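PDB 4KP2: methanogen homoaconitase large subunit from Methanocaldococcus jannaschii, which forms the large component of a [4Fe-4S] hydro-lyase that interconverts (R)-homocitrate and homoisocitrate through cis-homoaconitate. Local coordinates for residues L49-D54 against Q121-N126; I108-K113 against E125-P130. One frame throughout, in Å; residues are numbered along the deposited sequence.

Interaction 1 of 2, residues L49-D54 against Q121-N126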
loop_
_atom_site.group_PDB
_atom_site.type_symbol
_atom_site.label_atom_id
_atom_site.label_comp_id
_atom_site.label_asym_id
_atom_site.label_seq_id
_atom_site.Cartn_x
_atom_site.Cartn_y
_atom_site.Cartn_z
ATOM N N LEU A 49 16.202 3.729 -26.163
ATOM C CA LEU A 49 15.743 3.286 -24.853
ATOM C C LEU A 49 14.469 2.450 -24.957
ATOM O O LEU A 49 13.471 2.891 -25.524
ATOM C CB LEU A 49 15.508 4.495 -23.946
ATOM C CG LEU A 49 15.484 4.252 -22.437
ATOM C CD1 LEU A 49 16.826 3.713 -21.977
ATOM C CD2 LEU A 49 15.136 5.533 -21.696
ATOM N N ALA A 50 14.510 1.242 -24.404
ATOM C CA ALA A 50 13.360 0.344 -24.426
ATOM C C ALA A 50 12.942 -0.042 -23.010
ATOM O O ALA A 50 13.776 -0.426 -22.191
ATOM C CB ALA A 50 13.671 -0.895 -25.251
ATOM N N MET A 51 11.648 0.058 -22.725
ATOM C CA MET A 51 11.149 -0.193 -21.376
ATOM C C MET A 51 9.804 -0.917 -21.338
ATOM O O MET A 51 8.876 -0.569 -22.067
ATOM C CB MET A 51 11.069 1.117 -20.586
ATOM C CG MET A 51 10.132 1.076 -19.389
ATOM S SD MET A 51 8.528 1.821 -19.744
ATOM C CE MET A 51 7.434 0.613 -19.002
ATOM N N THR A 52 9.714 -1.928 -20.479
ATOM C CA THR A 52 8.459 -2.626 -20.218
ATOM C C THR A 52 8.265 -2.816 -18.716
ATOM O O THR A 52 9.231 -3.009 -17.977
ATOM C CB THR A 52 8.412 -3.997 -20.912
ATOM O OG1 THR A 52 9.624 -4.713 -20.645
ATOM C CG2 THR A 52 8.249 -3.830 -22.416
ATOM N N HIS A 53 7.016 -2.755 -18.267
ATOM C CA HIS A 53 6.714 -2.908 -16.845
ATOM C C HIS A 53 6.170 -4.299 -16.523
ATOM O O HIS A 53 6.047 -5.147 -17.407
ATOM C CB HIS A 53 5.738 -1.824 -16.377
ATOM C CG HIS A 53 4.471 -1.760 -17.175
ATOM N ND1 HIS A 53 3.428 -2.640 -16.988
ATOM C CD2 HIS A 53 4.081 -0.918 -18.160
ATOM C CE1 HIS A 53 2.450 -2.344 -17.825
ATOM N NE2 HIS A 53 2.820 -1.303 -18.549
ATOM N N ASP A 54 5.838 -4.521 -15.252
ATOM C CA ASP A 54 5.411 -5.835 -14.770
ATOM C C ASP A 54 4.175 -6.383 -15.481
ATOM O O ASP A 54 3.911 -7.584 -15.445
ATOM C CB ASP A 54 5.169 -5.800 -13.259
ATOM C CG ASP A 54 4.153 -4.752 -12.854
ATOM O OD1 ASP A 54 4.122 -3.676 -13.488
ATOM O OD2 ASP A 54 3.385 -5.003 -11.901
ATOM N N GLN A 121 8.344 7.554 -14.356
ATOM C CA GLN A 121 9.004 8.440 -13.405
ATOM C C GLN A 121 10.464 8.040 -13.215
ATOM O O GLN A 121 11.348 8.893 -13.170
ATOM C CB GLN A 121 8.272 8.432 -12.063
ATOM C CG GLN A 121 8.843 9.405 -11.045
ATOM C CD GLN A 121 8.710 10.853 -11.477
ATOM O OE1 GLN A 121 7.791 11.214 -12.213
ATOM N NE2 GLN A 121 9.633 11.693 -11.021
ATOM N N ILE A 122 10.705 6.737 -13.102
ATOM C CA ILE A 122 12.061 6.209 -12.991
ATOM C C ILE A 122 12.857 6.536 -14.249
ATOM O O ILE A 122 14.020 6.939 -14.181
ATOM C CB ILE A 122 12.052 4.682 -12.781
ATOM C CG1 ILE A 122 11.450 4.335 -11.419
ATOM C CG2 ILE A 122 13.458 4.111 -12.894
ATOM C CD1 ILE A 122 11.382 2.850 -11.148
ATOM N N LEU A 123 12.209 6.369 -15.397
ATOM C CA LEU A 123 12.838 6.617 -16.687
ATOM C C LEU A 123 13.235 8.083 -16.827
ATOM O O LEU A 123 14.249 8.408 -17.446
ATOM C CB LEU A 123 11.887 6.220 -17.818
ATOM C CG LEU A 123 12.474 5.423 -18.982
ATOM C CD1 LEU A 123 13.148 4.164 -18.467
ATOM C CD2 LEU A 123 11.386 5.072 -19.983
ATOM N N ALA A 124 12.431 8.964 -16.243
ATOM C CA ALA A 124 12.695 10.397 -16.291
ATOM C C ALA A 124 13.749 10.801 -15.269
ATOM O O ALA A 124 14.400 11.837 -15.410
ATOM C CB ALA A 124 11.411 11.178 -16.061
ATOM N N GLU A 125 13.917 9.977 -14.241
ATOM C CA GLU A 125 14.822 10.304 -13.146
ATOM C C GLU A 125 16.264 9.873 -13.381
ATOM O O GLU A 125 17.163 10.326 -12.675
ATOM C CB GLU A 125 14.325 9.695 -11.834
ATOM C CG GLU A 125 13.208 10.470 -11.165
ATOM C CD GLU A 125 12.776 9.841 -9.855
ATOM O OE1 GLU A 125 13.388 8.829 -9.449
ATOM O OE2 GLU A 125 11.825 10.357 -9.233
ATOM N N ASN A 126 16.493 9.002 -14.362
ATOM C CA ASN A 126 17.827 8.430 -14.525
ATOM C C ASN A 126 18.148 7.846 -15.902
ATOM O O ASN A 126 19.143 7.137 -16.055
ATOM C CB ASN A 126 18.066 7.366 -13.446
ATOM C CG ASN A 126 19.528 7.232 -13.068
ATOM O OD1 ASN A 126 20.234 6.357 -13.569
ATOM N ND2 ASN A 126 19.992 8.103 -12.179
#
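Leu123 of helix 119-126 pushes its isobutyl end against strand 49-53, where Leu49 and Met51 turn the same way and receive it. The tight part is the leucine pair: the two side chains meet tip to tip, with Leu49 CD2 3.8 Å from Leu123 CG and 4.0 Å from Leu123 CD1. Leu49 reaches this spot because its CG stands anti to the backbone N (chi1 -160°). The other Leu123 methyl, CD2, comes down on Met51 close to the backbone, 4.0 Å from CB. Beyond that atom the methionine chain bends at chi2 and chi3 and carries its sulfur away from the helix, so Met51 contributes its root and not its tip.

The Asp54 end of the strand segment is the loose part, for the backbones diverge and His53 and Asp54 bond elsewhere, Asp54 to the backbone N of His83 and of Asn84. On the helix, the amide of Gln121 faces away from the strand and gives Glu125 a nearly straight bond, NE2 to OE2 3.1 Å at 172°. Val78 of the neighbouring strand touches both leucines, continuing the apolar layer between helix and parallel sheet. Cutting Leu123 back to an alanine is likely to open a gap under the helix, leaving Leu49 CD2 and Met51 CB without their mate. All three touching residues are buried and meet through carbon alone, so this helix-on-sheet packing in the alpha-beta-alpha sandwich of the aconitase family rests on shape and exclusion of water, without polar pairing to set its direction.

Interaction 2 of 2, residues I108-K113 against E125-P130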
loop_
_atom_site.group_PDB
_atom_site.type_symbol
_atom_site.label_atom_id
_atom_site.label_comp_id
_atom_site.label_asym_id
_atom_site.label_seq_id
_atom_site.Cartn_x
_atom_site.Cartn_y
_atom_site.Cartn_z
ATOM N N ILE A 108 19.672 -7.745 -17.508
ATOM C CA ILE A 108 19.182 -6.374 -17.505
ATOM C C ILE A 108 19.597 -5.668 -16.221
ATOM O O ILE A 108 18.930 -5.786 -15.192
ATOM C CB ILE A 108 17.651 -6.321 -17.641
ATOM C CG1 ILE A 108 17.196 -7.156 -18.837
ATOM C CG2 ILE A 108 17.176 -4.883 -17.780
ATOM C CD1 ILE A 108 17.745 -6.675 -20.160
ATOM N N LYS A 109 20.707 -4.941 -16.283
ATOM C CA LYS A 109 21.221 -4.228 -15.119
ATOM C C LYS A 109 20.303 -3.078 -14.724
ATOM O O LYS A 109 20.180 -2.746 -13.544
ATOM C CB LYS A 109 22.634 -3.711 -15.383
ATOM C CG LYS A 109 23.660 -4.811 -15.589
ATOM C CD LYS A 109 25.055 -4.237 -15.762
ATOM C CE LYS A 109 26.082 -5.339 -15.950
ATOM N NZ LYS A 109 27.452 -4.783 -16.102
ATOM N N ASN A 110 19.658 -2.477 -15.716
ATOM C CA ASN A 110 18.723 -1.389 -15.470
ATOM C C ASN A 110 17.362 -1.902 -15.016
ATOM O O ASN A 110 16.338 -1.585 -15.620
ATOM C CB ASN A 110 18.557 -0.529 -16.723
ATOM C CG ASN A 110 19.870 0.027 -17.225
ATOM O OD1 ASN A 110 20.791 0.278 -16.447
ATOM N ND2 ASN A 110 19.966 0.223 -18.534
ATOM N N PHE A 111 17.356 -2.696 -13.950
ATOM C CA PHE A 111 16.118 -3.262 -13.432
ATOM C C PHE A 111 15.708 -2.604 -12.123
ATOM O O PHE A 111 16.542 -2.344 -11.257
ATOM C CB PHE A 111 16.262 -4.771 -13.239
ATOM C CG PHE A 111 15.112 -5.400 -12.509
ATOM C CD1 PHE A 111 13.852 -5.440 -13.081
ATOM C CD2 PHE A 111 15.291 -5.960 -11.256
ATOM C CE1 PHE A 111 12.791 -6.021 -12.414
ATOM C CE2 PHE A 111 14.234 -6.544 -10.585
ATOM C CZ PHE A 111 12.982 -6.573 -11.163
ATOM N N HIS A 112 14.414 -2.338 -11.984
ATOM C CA HIS A 112 13.886 -1.716 -10.779
ATOM C C HIS A 112 12.747 -2.532 -10.182
ATOM O O HIS A 112 11.724 -2.757 -10.825
ATOM C CB HIS A 112 13.426 -0.288 -11.071
ATOM C CG HIS A 112 14.541 0.634 -11.454
ATOM N ND1 HIS A 112 15.253 1.361 -10.528
ATOM C CD2 HIS A 112 15.072 0.937 -12.662
ATOM C CE1 HIS A 112 16.174 2.080 -11.147
ATOM N NE2 HIS A 112 16.085 1.840 -12.443
ATOM N N LYS A 113 12.941 -2.970 -8.945
ATOM C CA LYS A 113 11.959 -3.792 -8.251
ATOM C C LYS A 113 10.748 -2.973 -7.834
ATOM O O LYS A 113 10.662 -1.779 -8.122
ATOM C CB LYS A 113 12.594 -4.431 -7.019
ATOM C CG LYS A 113 13.850 -5.220 -7.319
ATOM C CD LYS A 113 14.673 -5.443 -6.065
ATOM C CE LYS A 113 13.876 -6.177 -5.002
ATOM N NZ LYS A 113 14.668 -6.356 -3.756
ATOM N N GLU A 125 13.917 9.977 -14.241
ATOM C CA GLU A 125 14.822 10.304 -13.146
ATOM C C GLU A 125 16.264 9.873 -13.381
ATOM O O GLU A 125 17.163 10.326 -12.675
ATOM C CB GLU A 125 14.325 9.695 -11.834
ATOM C CG GLU A 125 13.208 10.470 -11.165
ATOM C CD GLU A 125 12.776 9.841 -9.855
ATOM O OE1 GLU A 125 13.388 8.829 -9.449
ATOM O OE2 GLU A 125 11.825 10.357 -9.233
ATOM N N ASN A 126 16.493 9.002 -14.362
ATOM C CA ASN A 126 17.827 8.430 -14.525
ATOM C C ASN A 126 18.148 7.846 -15.902
ATOM O O ASN A 126 19.143 7.137 -16.055
ATOM C CB ASN A 126 18.066 7.366 -13.446
ATOM C CG ASN A 126 19.528 7.232 -13.068
ATOM O OD1 ASN A 126 20.234 6.357 -13.569
ATOM N ND2 ASN A 126 19.992 8.103 -12.179
ATOM N N TYR A 127 17.329 8.139 -16.908
ATOM C CA TYR A 127 17.552 7.539 -18.223
ATOM C C TYR A 127 17.332 8.467 -19.419
ATOM O O TYR A 127 18.256 8.707 -20.197
ATOM C CB TYR A 127 16.709 6.271 -18.384
ATOM C CG TYR A 127 17.081 5.165 -17.423
ATOM C CD1 TYR A 127 18.231 4.412 -17.616
ATOM C CD2 TYR A 127 16.282 4.873 -16.326
ATOM C CE1 TYR A 127 18.576 3.400 -16.742
ATOM C CE2 TYR A 127 16.620 3.861 -15.448
ATOM C CZ TYR A 127 17.769 3.129 -15.661
ATOM O OH TYR A 127 18.111 2.120 -14.790
ATOM N N VAL A 128 16.113 8.974 -19.565
ATOM C CA VAL A 128 15.722 9.720 -20.762
ATOM C C VAL A 128 16.543 10.982 -21.028
ATOM O O VAL A 128 16.480 11.953 -20.274
ATOM C CB VAL A 128 14.230 10.103 -20.727
ATOM C CG1 VAL A 128 13.865 10.911 -21.961
ATOM C CG2 VAL A 128 13.365 8.858 -20.625
ATOM N N LEU A 129 17.304 10.958 -22.119
ATOM C CA LEU A 129 18.056 12.124 -22.569
ATOM C C LEU A 129 17.369 12.747 -23.778
ATOM O O LEU A 129 16.637 12.065 -24.491
ATOM C CB LEU A 129 19.490 11.731 -22.929
ATOM C CG LEU A 129 20.438 11.418 -21.773
ATOM C CD1 LEU A 129 21.802 11.008 -22.308
ATOM C CD2 LEU A 129 20.562 12.618 -20.853
ATOM N N PRO A 130 17.589 14.053 -24.003
ATOM C CA PRO A 130 17.026 14.738 -25.172
ATOM C C PRO A 130 17.447 14.093 -26.491
ATOM O O PRO A 130 18.462 13.399 -26.542
ATOM C CB PRO A 130 17.615 16.146 -25.062
ATOM C CG PRO A 130 17.826 16.340 -23.606
ATOM C CD PRO A 130 18.248 14.996 -23.082
#
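At one edge of this chain's parallel five-stranded sheet, strand 111-112 and the turn before it meet the loop that leaves helix 119-126, and Tyr127 makes the whole connection. Its hydroxyl lies at the rim of the His112 imidazole, near the ring plane, and shares a hydrogen bond with it: His112 NE2 to Tyr127 OH is 3.1 Å, at 152°, and either partner could be the donor. The two rings meet rim to rim with their planes at 84°, neither lying over the other's face, so the bond and not stacking joins them. His112 is aimed here with its CG anti to the carbonyl carbon.

Asn110, centre of an inverse gamma turn, crosses the tyrosine obliquely from the same strand side. Its CB is 3.3 Å from Tyr127 OH, and its amide carbon CG is 3.6 Å from Tyr127 CE1, with amide and ring planes 61° apart. Behind these residues, Asn110 and His112 pair through their backbones with strand 77-80, whose Val78 also touches Tyr127. Ile122 of helix 119-126 packs on both His112 and Tyr127, while Phe111 turns to helix 90-106.

Both contacts bring the end of helix 119-126, or the loop just after it, against one parallel sheet, and their centres are only 5 Å apart. Interaction 1 is the core member: it reaches the central strand 49-53 and is wholly apolar. Interaction 2 lies nearer the surface, at the edge strand 111-112, where partly exposed residues add a polar bond between aromatic side chains. The two are continuous. Leu49 CD2 packs 3.7 Å from Tyr127 CB, and Ile122 CG2 lies 3.5 Å from His112 NE2. A probable backbone hydrogen bond, Leu123 O to Val128 N at 2.9 Å, ties the helix to its exit loop.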